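Side-chain contacts in protein P47 (Clostridium botulinum, PDB 6EKT), which may belong to a progenitor complex that protects botulinum neurotoxin in the gut, and has the tubular lipid-binding (TULIP) type of fold: residues 187-192 against 407-412; 332-337 against 382-387; 367-370 against 376-379. All blocks are in the same frame, centred on the assembly; numbering follows the deposited sequence.

Contact 1 of 3, residues 187-192 against 407-412; sequences EWMNPK and INNTIK
M189 supplies the larger packing surface of 187-192, set obliquely against the polar atoms of N409 and T410. Its CB rests 3.5 Å from T410 OG1, while its SD lies 3.8 Å from N409 ND2. The bend at chi3 (75°) turns the methyl CE of M189 back to within 3.8 Å of T410 OG1, so the terminal methyl, as well as CB, lies against this hydroxyl. Further along, the CG-CD side of the P191 ring abuts the methyl of T410, with P191 CD 3.7 Å from T410 CG2. M189 and T410 both also pack on Y31 of strand 29-34.

The polar contacts centre on the T410 hydroxyl. N409 ND2 donates to T410 OG1 at 3.0 Å, a bond bent to 144° at the hydrogen and tilted 22° from the amide plane. T410 OG1 in turn donates to a water at 2.7 Å, and that water donates to N190 OD1 at 3.1 Å. This is one of two indirect polar links; the other is S184 OG, bonded to both N190 OD1 and N409 ND2. With I186 N on OD1, the N409 amide is fixed in rotation.

No direct hydrogen bond joins the segments: M189 covers the hydroxyl side of T410 and P191 its methyl side, and the buried hydroxyl is satisfied by the N409 amide and a water.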
ATOM      1  N   GLU A 187      11.452   8.796   1.323  1.00 37.29           N
ATOM      2  CA  GLU A 187      11.401   9.397  -0.012  1.00 37.30           C
ATOM      3  C   GLU A 187      10.827   8.482  -1.108  1.00 34.25           C
ATOM      4  O   GLU A 187      10.108   8.954  -2.000  1.00 32.83           O
ATOM      5  CB  GLU A 187      12.805   9.874  -0.404  1.00 40.81           C
ATOM      6  CG  GLU A 187      12.882  10.742  -1.646  1.00 44.36           C
ATOM      7  CD  GLU A 187      14.222  11.437  -1.764  1.00 48.02           C
ATOM      8  OE1 GLU A 187      15.047  10.992  -2.583  1.00 51.34           O
ATOM      9  OE2 GLU A 187      14.475  12.410  -1.015  1.00 52.58           O
ATOM     10  N   TRP A 188      11.138   7.193  -1.039  1.00 32.17           N
ATOM     11  CA  TRP A 188      10.693   6.245  -2.074  1.00 30.43           C
ATOM     12  C   TRP A 188       9.175   6.078  -2.165  1.00 29.22           C
ATOM     13  O   TRP A 188       8.664   5.623  -3.191  1.00 28.52           O
ATOM     14  CB  TRP A 188      11.408   4.890  -1.959  1.00 29.99           C
ATOM     15  CG  TRP A 188      11.073   4.080  -0.745  1.00 30.08           C
ATOM     16  CD1 TRP A 188      11.797   4.014   0.412  1.00 30.69           C
ATOM     17  CD2 TRP A 188       9.948   3.201  -0.567  1.00 29.20           C
ATOM     18  NE1 TRP A 188      11.184   3.168   1.304  1.00 30.53           N
ATOM     19  CE2 TRP A 188      10.060   2.640   0.725  1.00 30.11           C
ATOM     20  CE3 TRP A 188       8.859   2.829  -1.377  1.00 29.31           C
ATOM     21  CZ2 TRP A 188       9.109   1.742   1.245  1.00 30.02           C
ATOM     22  CZ3 TRP A 188       7.915   1.924  -0.867  1.00 28.55           C
ATOM     23  CH2 TRP A 188       8.051   1.388   0.429  1.00 28.86           C
ATOM     24  N   MET A 189       8.478   6.445  -1.086  1.00 28.99           N
ATOM     25  CA  MET A 189       7.008   6.456  -1.042  1.00 28.69           C
ATOM     26  C   MET A 189       6.335   7.675  -1.681  1.00 29.03           C
ATOM     27  O   MET A 189       5.113   7.617  -1.979  1.00 27.54           O
ATOM     28  CB  MET A 189       6.531   6.317   0.405  1.00 29.09           C
ATOM     29  CG  MET A 189       6.782   4.953   1.018  1.00 28.93           C
ATOM     30  SD  MET A 189       6.058   4.740   2.659  1.00 29.66           S
ATOM     31  CE  MET A 189       4.316   4.526   2.263  1.00 28.58           C
ATOM     32  N   ASN A 190       7.089   8.774  -1.880  1.00 29.54           N
ATOM     33  CA  ASN A 190       6.493  10.065  -2.293  1.00 30.19           C
ATOM     34  C   ASN A 190       5.624   9.943  -3.544  1.00 29.45           C
ATOM     35  O   ASN A 190       6.099   9.523  -4.606  1.00 28.45           O
ATOM     36  CB  ASN A 190       7.538  11.160  -2.502  1.00 31.26           C
ATOM     37  CG  ASN A 190       8.205  11.614  -1.210  1.00 33.04           C
ATOM     38  OD1 ASN A 190       7.758  11.319  -0.089  1.00 33.31           O
ATOM     39  ND2 ASN A 190       9.307  12.337  -1.371  1.00 33.06           N
ATOM     40  N   PRO A 191       4.331  10.284  -3.416  1.00 29.86           N
ATOM     41  CA  PRO A 191       3.400  10.048  -4.519  1.00 29.11           C
ATOM     42  C   PRO A 191       3.418  11.208  -5.513  1.00 30.57           C
ATOM     43  O   PRO A 191       3.517  12.381  -5.124  1.00 30.66           O
ATOM     44  CB  PRO A 191       2.055   9.949  -3.815  1.00 29.20           C
ATOM     45  CG  PRO A 191       2.207  10.862  -2.632  1.00 29.45           C
ATOM     46  CD  PRO A 191       3.644  10.736  -2.196  1.00 30.12           C
ATOM     47  N   LYS A 192       3.324  10.875  -6.793  1.00 30.82           N
ATOM     48  CA  LYS A 192       3.347  11.890  -7.833  1.00 32.25           C
ATOM     49  C   LYS A 192       1.931  12.071  -8.365  1.00 31.45           C
ATOM     50  O   LYS A 192       1.525  13.175  -8.678  1.00 32.79           O
ATOM     51  CB  LYS A 192       4.313  11.487  -8.945  1.00 33.24           C
ATOM     52  CG  LYS A 192       5.798  11.561  -8.562  1.00 35.82           C
ATOM     53  CD  LYS A 192       6.289  13.002  -8.458  1.00 38.45           C
ATOM     54  CE  LYS A 192       7.768  13.086  -8.089  1.00 41.62           C
ATOM     55  NZ  LYS A 192       8.039  12.737  -6.653  1.00 42.51           N
ATOM     56  N   ILE A 407       3.351   3.029   7.369  1.00 32.78           N
ATOM     57  CA  ILE A 407       1.905   3.207   7.308  1.00 33.29           C
ATOM     58  C   ILE A 407       1.502   4.644   7.729  1.00 33.36           C
ATOM     59  O   ILE A 407       0.430   5.110   7.358  1.00 31.64           O
ATOM     60  CB  ILE A 407       1.159   2.022   7.995  1.00 34.69           C
ATOM     61  CG1 ILE A 407      -0.238   1.805   7.375  1.00 36.97           C
ATOM     62  CG2 ILE A 407       1.199   2.156   9.506  1.00 36.44           C
ATOM     63  CD1 ILE A 407      -0.917   0.499   7.770  1.00 37.84           C
ATOM     64  N   ASN A 408       2.412   5.347   8.426  1.00 33.69           N
ATOM     65  CA  ASN A 408       2.223   6.752   8.823  1.00 34.47           C
ATOM     66  C   ASN A 408       2.893   7.794   7.928  1.00 33.97           C
ATOM     67  O   ASN A 408       2.655   8.979   8.100  1.00 34.54           O
ATOM     68  CB  ASN A 408       2.694   6.975  10.266  1.00 35.81           C
ATOM     69  CG  ASN A 408       1.767   6.350  11.274  1.00 36.49           C
ATOM     70  OD1 ASN A 408       0.551   6.288  11.076  1.00 36.38           O
ATOM     71  ND2 ASN A 408       2.335   5.862  12.352  1.00 37.55           N
ATOM     72  N   ASN A 409       3.696   7.351   6.964  1.00 33.42           N
ATOM     73  CA  ASN A 409       4.536   8.257   6.164  1.00 33.60           C
ATOM     74  C   ASN A 409       3.810   9.184   5.168  1.00 33.12           C
ATOM     75  O   ASN A 409       4.142  10.373   5.052  1.00 33.89           O
ATOM     76  CB  ASN A 409       5.582   7.445   5.398  1.00 32.73           C
ATOM     77  CG  ASN A 409       6.623   8.323   4.756  1.00 33.40           C
ATOM     78  OD1 ASN A 409       7.486   8.897   5.440  1.00 34.48           O
ATOM     79  ND2 ASN A 409       6.525   8.477   3.445  1.00 31.43           N
ATOM     80  N   THR A 410       2.862   8.618   4.421  1.00 32.07           N
ATOM     81  CA  THR A 410       2.314   9.259   3.234  1.00 31.55           C
ATOM     82  C   THR A 410       0.835   9.601   3.407  1.00 31.13           C
ATOM     83  O   THR A 410       0.455  10.748   3.227  1.00 31.33           O
ATOM     84  CB  THR A 410       2.576   8.399   1.971  1.00 31.31           C
ATOM     85  OG1 THR A 410       3.991   8.251   1.808  1.00 31.20           O
ATOM     86  CG2 THR A 410       1.986   9.050   0.697  1.00 30.15           C
ATOM     87  N   ILE A 411       0.023   8.615   3.773  1.00 30.43           N
ATOM     88  CA  ILE A 411      -1.408   8.825   3.963  1.00 31.00           C
ATOM     89  C   ILE A 411      -1.717   8.673   5.430  1.00 32.74           C
ATOM     90  O   ILE A 411      -1.466   7.622   6.014  1.00 33.25           O
ATOM     91  CB  ILE A 411      -2.267   7.838   3.121  1.00 29.56           C
ATOM     92  CG1 ILE A 411      -1.985   8.018   1.615  1.00 28.20           C
ATOM     93  CG2 ILE A 411      -3.776   7.926   3.452  1.00 28.81           C
ATOM     94  CD1 ILE A 411      -2.211   9.412   1.045  1.00 28.62           C
ATOM     95  N   LYS A 412      -2.250   9.738   6.012  1.00 34.24           N
ATOM     96  CA  LYS A 412      -2.816   9.668   7.342  1.00 35.96           C
ATOM     97  C   LYS A 412      -4.323   9.844   7.234  1.00 35.60           C
ATOM     98  O   LYS A 412      -4.810  10.930   6.910  1.00 35.64           O
ATOM     99  CB  LYS A 412      -2.195  10.733   8.245  1.00 38.42           C
ATOM    100  CG  LYS A 412      -0.705  10.504   8.504  1.00 40.09           C
ATOM    101  CD  LYS A 412      -0.179  11.310   9.688  1.00 43.81           C
ATOM    102  CE  LYS A 412      -0.064  12.808   9.411  1.00 46.00           C
ATOM    103  NZ  LYS A 412       0.834  13.068   8.251  1.00 47.22           N
TER
HETATM  104  O   HOH W   1       4.971  10.680   1.143  1.00 31.44           O

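Contact 2 of 3, residues 332-337 against 382-387; sequences VYSDFE and SVTHWS
One buried hydroxyl-to-hydroxyl hydrogen bond, between a strand and a helix packed on it, is the close polar link of this contact, with looser packing of F336 and S387 beside it. S334 lies on strand 329-347 and T384 on helix 374-394, and their CA atoms are the nearest across the two segments, at 6.5 Å. S334 OG donates to T384 OG1 over a short 2.6 Å. The hydroxyls form a relay, because T384 OG1 also bonds to the carbonyl O of L380, one turn back in the same helix. With chi1 of -56°, T384 sets OG1 beside its own backbone N and CG2 anti to that N. The methyl therefore lies alongside the serine as well, T384 CG2 standing 3.9 Å from S334 CB.

The hydroxyl of S387 is satisfied in a similar way. S387 OG donates to V383 O at 2.8 Å, reaching it from above the carbonyl plane, while S387 N arrives at the same oxygen from the opposite face. Both serine and threonine thus return a hydroxyl to the preceding turn, but T384 also takes a bond from the sheet. Two residues on from S334 along the strand, F336 packs on I388 and I391 of the same helix.

The arrangement is that of a long helix lying in an antiparallel sheet wrapped around it, as in proteins of the TULIP superfamily.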
ATOM      1  N   VAL A 332      44.048 -25.245  -8.401  1.00 23.69           N
ATOM      2  CA  VAL A 332      43.055 -26.210  -7.971  1.00 22.89           C
ATOM      3  C   VAL A 332      41.833 -25.465  -7.453  1.00 22.44           C
ATOM      4  O   VAL A 332      41.939 -24.646  -6.533  1.00 22.30           O
ATOM      5  CB  VAL A 332      43.629 -27.156  -6.904  1.00 22.12           C
ATOM      6  CG1 VAL A 332      42.540 -28.098  -6.395  1.00 22.05           C
ATOM      7  CG2 VAL A 332      44.808 -27.950  -7.489  1.00 22.76           C
ATOM      8  N   TYR A 333      40.672 -25.744  -8.061  1.00 22.01           N
ATOM      9  CA  TYR A 333      39.454 -24.972  -7.748  1.00 22.31           C
ATOM     10  C   TYR A 333      38.197 -25.743  -8.076  1.00 21.78           C
ATOM     11  O   TYR A 333      38.243 -26.751  -8.807  1.00 21.16           O
ATOM     12  CB  TYR A 333      39.454 -23.620  -8.467  1.00 22.61           C
ATOM     13  CG  TYR A 333      39.069 -23.663  -9.940  1.00 23.96           C
ATOM     14  CD1 TYR A 333      40.011 -24.015 -10.913  1.00 24.64           C
ATOM     15  CD2 TYR A 333      37.778 -23.333 -10.350  1.00 24.77           C
ATOM     16  CE1 TYR A 333      39.673 -24.051 -12.259  1.00 26.54           C
ATOM     17  CE2 TYR A 333      37.418 -23.365 -11.697  1.00 26.03           C
ATOM     18  CZ  TYR A 333      38.371 -23.714 -12.633  1.00 26.46           C
ATOM     19  OH  TYR A 333      38.019 -23.735 -13.948  1.00 28.29           O
ATOM     20  N   SER A 334      37.081 -25.258  -7.536  1.00 21.89           N
ATOM     21  CA  SER A 334      35.774 -25.841  -7.783  1.00 22.59           C
ATOM     22  C   SER A 334      34.845 -24.791  -8.358  1.00 22.32           C
ATOM     23  O   SER A 334      34.877 -23.647  -7.909  1.00 21.36           O
ATOM     24  CB  SER A 334      35.157 -26.300  -6.468  1.00 23.51           C
ATOM     25  OG  SER A 334      35.703 -27.532  -6.094  1.00 27.57           O
ATOM     26  N   ASP A 335      34.039 -25.182  -9.343  1.00 21.80           N
ATOM     27  CA  ASP A 335      32.814 -24.450  -9.663  1.00 23.12           C
ATOM     28  C   ASP A 335      31.692 -24.968  -8.780  1.00 22.80           C
ATOM     29  O   ASP A 335      31.655 -26.161  -8.467  1.00 21.97           O
ATOM     30  CB  ASP A 335      32.417 -24.660 -11.123  1.00 25.28           C
ATOM     31  CG  ASP A 335      33.481 -24.193 -12.086  1.00 26.34           C
ATOM     32  OD1 ASP A 335      33.833 -23.010 -12.064  1.00 26.92           O
ATOM     33  OD2 ASP A 335      33.967 -25.034 -12.852  1.00 29.01           O
ATOM     34  N   PHE A 336      30.783 -24.073  -8.390  1.00 21.95           N
ATOM     35  CA  PHE A 336      29.572 -24.498  -7.696  1.00 21.92           C
ATOM     36  C   PHE A 336      28.328 -23.708  -8.110  1.00 21.96           C
ATOM     37  O   PHE A 336      28.422 -22.592  -8.621  1.00 21.14           O
ATOM     38  CB  PHE A 336      29.759 -24.457  -6.183  1.00 21.55           C
ATOM     39  CG  PHE A 336      30.150 -23.100  -5.660  1.00 21.71           C
ATOM     40  CD1 PHE A 336      29.181 -22.094  -5.490  1.00 22.27           C
ATOM     41  CD2 PHE A 336      31.463 -22.827  -5.330  1.00 22.11           C
ATOM     42  CE1 PHE A 336      29.532 -20.837  -5.003  1.00 22.40           C
ATOM     43  CE2 PHE A 336      31.819 -21.565  -4.827  1.00 22.07           C
ATOM     44  CZ  PHE A 336      30.851 -20.575  -4.672  1.00 21.91           C
ATOM     45  N   GLU A 337      27.168 -24.315  -7.893  1.00 23.10           N
ATOM     46  CA  GLU A 337      25.892 -23.647  -8.142  1.00 24.22           C
ATOM     47  C   GLU A 337      25.008 -23.937  -6.967  1.00 23.19           C
ATOM     48  O   GLU A 337      25.072 -25.034  -6.423  1.00 23.89           O
ATOM     49  CB  GLU A 337      25.245 -24.212  -9.414  1.00 27.45           C
ATOM     50  CG  GLU A 337      25.970 -23.781 -10.673  1.00 31.84           C
ATOM     51  CD  GLU A 337      25.242 -24.175 -11.949  1.00 36.01           C
ATOM     52  OE1 GLU A 337      24.035 -23.875 -12.087  1.00 39.97           O
ATOM     53  OE2 GLU A 337      25.904 -24.769 -12.822  1.00 38.92           O
ATOM     54  N   SER A 382      36.680 -30.514   1.035  1.00 23.13           N
ATOM     55  CA  SER A 382      36.302 -29.774   2.258  1.00 23.71           C
ATOM     56  C   SER A 382      36.024 -28.299   1.982  1.00 21.97           C
ATOM     57  O   SER A 382      35.007 -27.757   2.443  1.00 21.50           O
ATOM     58  CB  SER A 382      37.373 -29.943   3.348  1.00 26.27           C
ATOM     59  OG  SER A 382      37.284 -31.271   3.877  1.00 31.72           O
ATOM     60  N   VAL A 383      36.903 -27.656   1.212  1.00 20.40           N
ATOM     61  CA  VAL A 383      36.755 -26.226   0.921  1.00 19.75           C
ATOM     62  C   VAL A 383      35.443 -25.978   0.177  1.00 19.72           C
ATOM     63  O   VAL A 383      34.725 -25.009   0.473  1.00 19.42           O
ATOM     64  CB  VAL A 383      37.983 -25.647   0.143  1.00 19.92           C
ATOM     65  CG1 VAL A 383      37.727 -24.207  -0.340  1.00 19.83           C
ATOM     66  CG2 VAL A 383      39.218 -25.643   1.032  1.00 19.73           C
ATOM     67  N   THR A 384      35.120 -26.865  -0.769  1.00 19.09           N
ATOM     68  CA  THR A 384      33.905 -26.715  -1.600  1.00 19.32           C
ATOM     69  C   THR A 384      32.647 -26.868  -0.745  1.00 19.29           C
ATOM     70  O   THR A 384      31.737 -26.042  -0.832  1.00 18.86           O
ATOM     71  CB  THR A 384      33.925 -27.708  -2.772  1.00 19.29           C
ATOM     72  OG1 THR A 384      35.133 -27.511  -3.524  1.00 19.77           O
ATOM     73  CG2 THR A 384      32.704 -27.504  -3.692  1.00 19.56           C
ATOM     74  N   HIS A 385      32.633 -27.889   0.112  1.00 19.78           N
ATOM     75  CA  HIS A 385      31.569 -28.111   1.069  1.00 21.14           C
ATOM     76  C   HIS A 385      31.377 -26.930   2.018  1.00 21.45           C
ATOM     77  O   HIS A 385      30.249 -26.435   2.126  1.00 21.62           O
ATOM     78  CB  HIS A 385      31.812 -29.396   1.872  1.00 22.08           C
ATOM     79  CG  HIS A 385      30.718 -29.707   2.843  1.00 23.89           C
ATOM     80  ND1 HIS A 385      29.450 -30.074   2.446  1.00 24.71           N
ATOM     81  CD2 HIS A 385      30.698 -29.692   4.197  1.00 24.46           C
ATOM     82  CE1 HIS A 385      28.697 -30.276   3.517  1.00 25.10           C
ATOM     83  NE2 HIS A 385      29.435 -30.060   4.592  1.00 25.52           N
ATOM     84  N   TRP A 386      32.450 -26.471   2.676  1.00 21.70           N
ATOM     85  CA  TRP A 386      32.366 -25.288   3.565  1.00 22.56           C
ATOM     86  C   TRP A 386      31.865 -24.034   2.833  1.00 21.23           C
ATOM     87  O   TRP A 386      31.043 -23.257   3.364  1.00 21.54           O
ATOM     88  CB  TRP A 386      33.728 -24.999   4.215  1.00 24.52           C
ATOM     89  CG  TRP A 386      33.883 -25.512   5.618  1.00 27.49           C
ATOM     90  CD1 TRP A 386      34.003 -24.750   6.754  1.00 28.84           C
ATOM     91  CD2 TRP A 386      33.977 -26.877   6.042  1.00 28.80           C
ATOM     92  NE1 TRP A 386      34.140 -25.560   7.852  1.00 30.91           N
ATOM     93  CE2 TRP A 386      34.123 -26.866   7.447  1.00 30.64           C
ATOM     94  CE3 TRP A 386      33.928 -28.112   5.377  1.00 29.56           C
ATOM     95  CZ2 TRP A 386      34.233 -28.048   8.208  1.00 32.15           C
ATOM     96  CZ3 TRP A 386      34.042 -29.295   6.141  1.00 31.60           C
ATOM     97  CH2 TRP A 386      34.190 -29.245   7.537  1.00 32.23           C
ATOM     98  N   SER A 387      32.342 -23.837   1.609  1.00 20.14           N
ATOM     99  CA  SER A 387      31.927 -22.665   0.807  1.00 20.10           C
ATOM    100  C   SER A 387      30.420 -22.696   0.510  1.00 19.82           C
ATOM    101  O   SER A 387      29.703 -21.690   0.679  1.00 19.16           O
ATOM    102  CB  SER A 387      32.716 -22.602  -0.513  1.00 20.02           C
ATOM    103  OG  SER A 387      34.095 -22.390  -0.274  1.00 19.66           O
TER

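Contact 3 of 3, residues 367-370 against 376-379; sequences YHLF and SLAV
L377 CD1 meets side chains from the end of strand 352-368 (Y367) and from the loop just after it (L369), and this methyl does most of the touching. L369 CD1 approaches L377 CD1 to 3.5 Å, the two leucine side chains crossing at about a right angle. The Y367 ring comes to the same methyl along its CD2-CE2 side, with Y367 CE2 3.7 Å from L377 CD1. The approach to this ring is oblique, and the tyrosine and leucine side chains also cross almost perpendicularly. The chi1 of L377, 174°, sets CG anti to the backbone N and beside the carbonyl carbon, which brings CD1 nearer to the strand end although the bond from the backbone does not point there.

The other branch of L369 reaches the backbone of the helix. L369 CD2 sits 3.6 Å from S376 CB and equally close to S376 C, so one leucine fork straddles two successive helix residues. S376 is the buried member of the group, and its hydroxyl is engaged by the carboxylate of D373, leaving CB to meet the leucine.

The leucine methyls and the serine CB form the tightly packed part. Against this stand the slightly longer approach of the Y367 ring and the outer side of L369 and L377, both of which are partly exposed. No hydrogen bond crosses the contact; the side chains meet by van der Waals packing.

The segments sit on either side of a tight connection, where strand 352-368 runs into helix 374-394. L369 packs further on V332 of strand 329-347 and on L380 of the helix, while Y367 touches S334 on that strand and L380 and T384 one and two turns along the helix.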
ATOM      1  N   TYR A 367      34.874 -30.282  -9.503  1.00 24.10           N
ATOM      2  CA  TYR A 367      36.287 -30.131  -9.102  1.00 23.81           C
ATOM      3  C   TYR A 367      37.216 -30.006 -10.307  1.00 23.66           C
ATOM      4  O   TYR A 367      37.024 -30.701 -11.296  1.00 23.95           O
ATOM      5  CB  TYR A 367      36.786 -31.344  -8.312  1.00 23.74           C
ATOM      6  CG  TYR A 367      36.052 -31.658  -7.035  1.00 24.26           C
ATOM      7  CD1 TYR A 367      35.562 -30.636  -6.206  1.00 24.21           C
ATOM      8  CD2 TYR A 367      35.906 -32.982  -6.620  1.00 25.10           C
ATOM      9  CE1 TYR A 367      34.894 -30.939  -5.012  1.00 24.95           C
ATOM     10  CE2 TYR A 367      35.253 -33.290  -5.427  1.00 25.83           C
ATOM     11  CZ  TYR A 367      34.771 -32.274  -4.623  1.00 24.93           C
ATOM     12  OH  TYR A 367      34.109 -32.591  -3.454  1.00 25.23           O
ATOM     13  N   HIS A 368      38.249 -29.177 -10.184  1.00 22.78           N
ATOM     14  CA  HIS A 368      39.313 -29.078 -11.178  1.00 24.08           C
ATOM     15  C   HIS A 368      40.635 -29.401 -10.469  1.00 24.50           C
ATOM     16  O   HIS A 368      41.156 -28.581  -9.710  1.00 24.00           O
ATOM     17  CB  HIS A 368      39.342 -27.678 -11.777  1.00 24.70           C
ATOM     18  CG  HIS A 368      38.076 -27.308 -12.481  1.00 25.89           C
ATOM     19  ND1 HIS A 368      37.913 -27.464 -13.845  1.00 26.96           N
ATOM     20  CD2 HIS A 368      36.905 -26.824 -12.012  1.00 25.29           C
ATOM     21  CE1 HIS A 368      36.693 -27.074 -14.185  1.00 27.77           C
ATOM     22  NE2 HIS A 368      36.063 -26.677 -13.092  1.00 26.44           N
ATOM     23  N   LEU A 369      41.138 -30.610 -10.709  1.00 24.88           N
ATOM     24  CA  LEU A 369      42.246 -31.218  -9.960  1.00 25.83           C
ATOM     25  C   LEU A 369      43.089 -31.979 -10.965  1.00 26.06           C
ATOM     26  O   LEU A 369      42.544 -32.498 -11.949  1.00 27.19           O
ATOM     27  CB  LEU A 369      41.699 -32.277  -8.987  1.00 27.96           C
ATOM     28  CG  LEU A 369      40.925 -31.833  -7.774  1.00 28.55           C
ATOM     29  CD1 LEU A 369      40.032 -32.950  -7.313  1.00 29.43           C
ATOM     30  CD2 LEU A 369      41.947 -31.505  -6.701  1.00 29.54           C
ATOM     31  N   PHE A 370      44.388 -32.095 -10.709  1.00 25.35           N
ATOM     32  CA  PHE A 370      45.223 -32.982 -11.520  1.00 25.30           C
ATOM     33  C   PHE A 370      44.837 -34.459 -11.240  1.00 26.19           C
ATOM     34  O   PHE A 370      44.641 -34.819 -10.084  1.00 24.74           O
ATOM     35  CB  PHE A 370      46.706 -32.739 -11.225  1.00 24.95           C
ATOM     36  CG  PHE A 370      47.625 -33.481 -12.151  1.00 24.26           C
ATOM     37  CD1 PHE A 370      47.931 -32.967 -13.410  1.00 24.72           C
ATOM     38  CD2 PHE A 370      48.162 -34.718 -11.770  1.00 24.44           C
ATOM     39  CE1 PHE A 370      48.770 -33.681 -14.285  1.00 25.61           C
ATOM     40  CE2 PHE A 370      48.992 -35.428 -12.628  1.00 24.75           C
ATOM     41  CZ  PHE A 370      49.297 -34.911 -13.889  1.00 25.33           C
ATOM     42  N   SER A 376      45.156 -33.140  -2.835  1.00 25.54           N
ATOM     43  CA  SER A 376      44.403 -31.953  -3.266  1.00 24.18           C
ATOM     44  C   SER A 376      42.933 -32.208  -3.310  1.00 23.12           C
ATOM     45  O   SER A 376      42.167 -31.309  -3.014  1.00 22.34           O
ATOM     46  CB  SER A 376      44.849 -31.442  -4.630  1.00 24.50           C
ATOM     47  OG  SER A 376      46.167 -30.938  -4.546  1.00 25.05           O
ATOM     48  N   LEU A 377      42.535 -33.418  -3.698  1.00 23.82           N
ATOM     49  CA  LEU A 377      41.116 -33.795  -3.690  1.00 23.84           C
ATOM     50  C   LEU A 377      40.497 -33.635  -2.304  1.00 24.02           C
ATOM     51  O   LEU A 377      39.422 -33.028  -2.187  1.00 22.74           O
ATOM     52  CB  LEU A 377      40.893 -35.233  -4.218  1.00 25.12           C
ATOM     53  CG  LEU A 377      39.461 -35.791  -4.132  1.00 25.92           C
ATOM     54  CD1 LEU A 377      38.444 -35.008  -4.935  1.00 25.66           C
ATOM     55  CD2 LEU A 377      39.410 -37.258  -4.560  1.00 27.90           C
ATOM     56  N   ALA A 378      41.162 -34.175  -1.272  1.00 23.98           N
ATOM     57  CA  ALA A 378      40.640 -34.081   0.107  1.00 24.40           C
ATOM     58  C   ALA A 378      40.494 -32.609   0.546  1.00 23.57           C
ATOM     59  O   ALA A 378      39.498 -32.243   1.175  1.00 24.27           O
ATOM     60  CB  ALA A 378      41.507 -34.848   1.088  1.00 25.15           C
ATOM     61  N   VAL A 379      41.459 -31.780   0.176  1.00 22.75           N
ATOM     62  CA  VAL A 379      41.452 -30.358   0.591  1.00 21.92           C
ATOM     63  C   VAL A 379      40.307 -29.640  -0.153  1.00 21.82           C
ATOM     64  O   VAL A 379      39.493 -28.944   0.472  1.00 21.62           O
ATOM     65  CB  VAL A 379      42.799 -29.665   0.333  1.00 21.55           C
ATOM     66  CG1 VAL A 379      42.767 -28.185   0.718  1.00 22.08           C
ATOM     67  CG2 VAL A 379      43.924 -30.372   1.117  1.00 22.04           C
TER

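Contacts 2 and 3 form one continuous region, their centres 10 Å apart, since both use helix 374-394 and the neighbouring strands 329-347 and 352-368. They are joined directly: D335 OD2 lies 2.7 Å from H368 NE2, a probable hydrogen bond, and V332 CG1 packs against L369 CD2 at 3.5 Å. Contact 3 covers the start of the helix and contact 2 its next turns. Contact 1 stands apart near the middle of the elongated chain, its centre about 46 Å from that of contact 2 and about 55 Å from that of contact 3. There, the segments come from different parts of the sequence, with 214 residues between them, whereas only five lie between those of contact 3.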